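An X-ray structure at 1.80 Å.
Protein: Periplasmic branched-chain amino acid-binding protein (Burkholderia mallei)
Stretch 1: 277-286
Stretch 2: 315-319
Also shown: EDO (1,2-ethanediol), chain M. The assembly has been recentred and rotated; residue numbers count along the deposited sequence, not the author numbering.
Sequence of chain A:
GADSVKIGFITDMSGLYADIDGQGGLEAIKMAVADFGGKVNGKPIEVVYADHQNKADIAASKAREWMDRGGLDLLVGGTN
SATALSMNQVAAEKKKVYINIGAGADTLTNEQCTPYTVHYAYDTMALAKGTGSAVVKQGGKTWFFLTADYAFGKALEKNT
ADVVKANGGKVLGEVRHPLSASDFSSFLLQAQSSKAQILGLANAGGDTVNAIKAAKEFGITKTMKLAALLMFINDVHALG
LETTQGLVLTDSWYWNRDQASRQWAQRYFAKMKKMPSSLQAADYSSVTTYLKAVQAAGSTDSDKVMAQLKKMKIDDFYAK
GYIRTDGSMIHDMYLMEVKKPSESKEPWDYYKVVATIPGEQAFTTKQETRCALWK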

# COMPACT_ATOMS: atom_id res chain seq x y z
N SER A 277 -2.71 10.77 0.03
CA SER A 277 -1.67 9.78 -0.19
C SER A 277 -2.03 8.90 -1.39
O SER A 277 -3.17 8.91 -1.89
CB SER A 277 -1.53 8.83 1.01
OG SER A 277 -2.64 7.91 1.10
N SER A 278 -1.07 8.10 -1.82
CA SER A 278 -1.30 7.14 -2.89
C SER A 278 -2.41 6.09 -2.52
O SER A 278 -3.11 5.59 -3.41
CB SER A 278 0.00 6.43 -3.27
OG SER A 278 0.53 5.70 -2.17
N LEU A 279 -2.59 5.79 -1.23
CA LEU A 279 -3.64 4.87 -0.81
C LEU A 279 -5.02 5.47 -0.98
O LEU A 279 -5.94 4.80 -1.40
CB LEU A 279 -3.41 4.41 0.64
CG LEU A 279 -2.06 3.82 0.97
CD1 LEU A 279 -2.05 3.38 2.41
CD2 LEU A 279 -1.67 2.65 0.02
N GLN A 280 -5.18 6.73 -0.58
CA GLN A 280 -6.45 7.42 -0.70
C GLN A 280 -6.87 7.59 -2.17
O GLN A 280 -8.03 7.33 -2.53
CB GLN A 280 -6.37 8.74 0.08
CG GLN A 280 -6.36 8.47 1.61
CD GLN A 280 -5.56 9.43 2.46
OE1 GLN A 280 -4.81 10.30 1.97
NE2 GLN A 280 -5.71 9.28 3.79
N ALA A 281 -5.90 7.94 -3.02
CA ALA A 281 -6.10 7.91 -4.49
C ALA A 281 -6.51 6.55 -5.03
O ALA A 281 -7.50 6.40 -5.77
CB ALA A 281 -4.80 8.41 -5.22
N ALA A 282 -5.75 5.53 -4.65
CA ALA A 282 -6.04 4.13 -5.06
C ALA A 282 -7.41 3.63 -4.57
O ALA A 282 -8.10 2.93 -5.31
CB ALA A 282 -4.94 3.21 -4.59
N ASP A 283 -7.82 4.03 -3.35
CA ASP A 283 -9.15 3.70 -2.85
C ASP A 283 -10.24 4.17 -3.83
O ASP A 283 -11.16 3.40 -4.18
CB ASP A 283 -9.43 4.34 -1.47
CG ASP A 283 -8.63 3.73 -0.31
OD1 ASP A 283 -8.22 2.56 -0.38
OD2 ASP A 283 -8.44 4.49 0.70
N TYR A 284 -10.16 5.45 -4.23
CA TYR A 284 -11.11 6.01 -5.18
C TYR A 284 -11.04 5.24 -6.51
O TYR A 284 -12.07 4.81 -7.04
CB TYR A 284 -10.84 7.51 -5.37
CG TYR A 284 -11.73 8.21 -6.37
CD1 TYR A 284 -11.62 7.96 -7.72
CD2 TYR A 284 -12.68 9.16 -5.96
CE1 TYR A 284 -12.43 8.61 -8.66
CE2 TYR A 284 -13.47 9.85 -6.90
CZ TYR A 284 -13.35 9.53 -8.23
OH TYR A 284 -14.12 10.16 -9.14
N SER A 285 -9.84 5.02 -7.02
CA SER A 285 -9.68 4.39 -8.33
C SER A 285 -10.22 2.96 -8.35
O SER A 285 -10.83 2.53 -9.32
CB SER A 285 -8.19 4.38 -8.74
OG SER A 285 -7.97 3.66 -9.94
N SER A 286 -9.95 2.22 -7.28
CA SER A 286 -10.34 0.81 -7.18
C SER A 286 -11.85 0.69 -7.19
O SER A 286 -12.41 -0.22 -7.81
CB SER A 286 -9.73 0.15 -5.91
OG SER A 286 -10.35 0.66 -4.76
C1 EDO M . -5.14 10.23 -16.74
O1 EDO M . -4.18 10.55 -15.73
C2 EDO M . -6.55 10.57 -16.30
O2 EDO M . -7.09 11.59 -17.15
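Stretch 2 (315-319) DDFYA

Stretch 1 is an N-cap residue, Ser277, followed by the first part of a helix that runs on beyond Ser286, and stretch 2 is a short segment, without regular helix or strand, that lies against one side of it. The segment runs roughly opposite to the helix, so later helix residues generally meet its earlier residues. Ser277 does not touch stretch 2, but it stands just before the helix: its OG caps the free amide of Gln280, 3.3 Å from N, and takes a weak bond from N of Leu279. The small polar side chain suits an N-cap, and Gln280 accepts from N of Ser277 through OE1 at 2.9 Å.

Contact begins at Ser278, whose carbonyl O lies 3.7 Å from CE1 of Tyr318. One turn on, Ala281 points toward the segment, and its methyl is small enough to let two rings approach together: CB is 3.9 Å from CE2 of Phe317 and 3.9 Å from CD1 of Tyr318. Ala282 points sideways, yet its CB sits over one face of the Tyr318 ring, 3.6 Å from CZ, in a CH-pi contact.

Tyr284 meets Phe317, with CD1 of Tyr284 3.5 Å from CE1 of Phe317. The planes are at 77°, and the edge of Phe317 is directed toward the face of Tyr284 in an offset edge-to-face pair, a packing that flat aromatic rings suit. Phe317 leaves its backbone sideways, but the ring comes nearer the helix at its end.

The closest CA atoms across the contact are those of Ser285 and Tyr318, 6.2 Å apart. This close approach suits a small residue: CB of Ser285 packs 3.5 Å from CB of Tyr318, while its OG donates a short 2.6 Å hydrogen bond to OD2 of Asp316. The same carboxylate organises stretch 2, since OD1 accepts from N of Tyr318 at 2.9 Å and from N of Ala319 at 3.1 Å.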

# COMPACT_ATOMS: atom_id res chain seq x y z
N ASP A 315 -7.64 2.99 -16.78
CA ASP A 315 -6.98 4.20 -17.24
C ASP A 315 -7.68 5.40 -16.63
O ASP A 315 -8.68 5.88 -17.17
CB ASP A 315 -7.00 4.32 -18.79
CG ASP A 315 -6.15 5.48 -19.32
OD1 ASP A 315 -5.50 6.23 -18.55
OD2 ASP A 315 -6.10 5.63 -20.57
N ASP A 316 -7.19 5.84 -15.49
CA ASP A 316 -7.77 6.97 -14.81
C ASP A 316 -6.65 7.85 -14.22
O ASP A 316 -5.46 7.65 -14.54
CB ASP A 316 -8.82 6.49 -13.80
CG ASP A 316 -8.24 5.64 -12.66
OD1 ASP A 316 -7.01 5.68 -12.43
OD2 ASP A 316 -9.03 4.97 -11.96
N PHE A 317 -7.03 8.85 -13.40
CA PHE A 317 -6.08 9.77 -12.81
C PHE A 317 -5.04 9.06 -11.90
O PHE A 317 -3.97 9.62 -11.63
CB PHE A 317 -6.82 10.82 -11.96
CG PHE A 317 -7.23 10.28 -10.64
CD1 PHE A 317 -8.38 9.55 -10.49
CD2 PHE A 317 -6.40 10.43 -9.55
CE1 PHE A 317 -8.70 8.97 -9.27
CE2 PHE A 317 -6.74 9.87 -8.32
CZ PHE A 317 -7.89 9.15 -8.20
N TYR A 318 -5.39 7.87 -11.43
CA TYR A 318 -4.52 7.07 -10.54
C TYR A 318 -3.48 6.27 -11.34
O TYR A 318 -2.29 6.36 -11.06
CB TYR A 318 -5.36 6.16 -9.62
CG TYR A 318 -4.47 5.25 -8.82
CD1 TYR A 318 -3.67 5.76 -7.78
CD2 TYR A 318 -4.40 3.89 -9.11
CE1 TYR A 318 -2.79 4.93 -7.07
CE2 TYR A 318 -3.49 3.03 -8.40
CZ TYR A 318 -2.68 3.58 -7.40
OH TYR A 318 -1.81 2.73 -6.74
N ALA A 319 -3.92 5.52 -12.35
CA ALA A 319 -3.04 4.61 -13.06
C ALA A 319 -3.58 4.21 -14.40
O ALA A 319 -4.79 4.27 -14.64
CB ALA A 319 -2.78 3.32 -12.23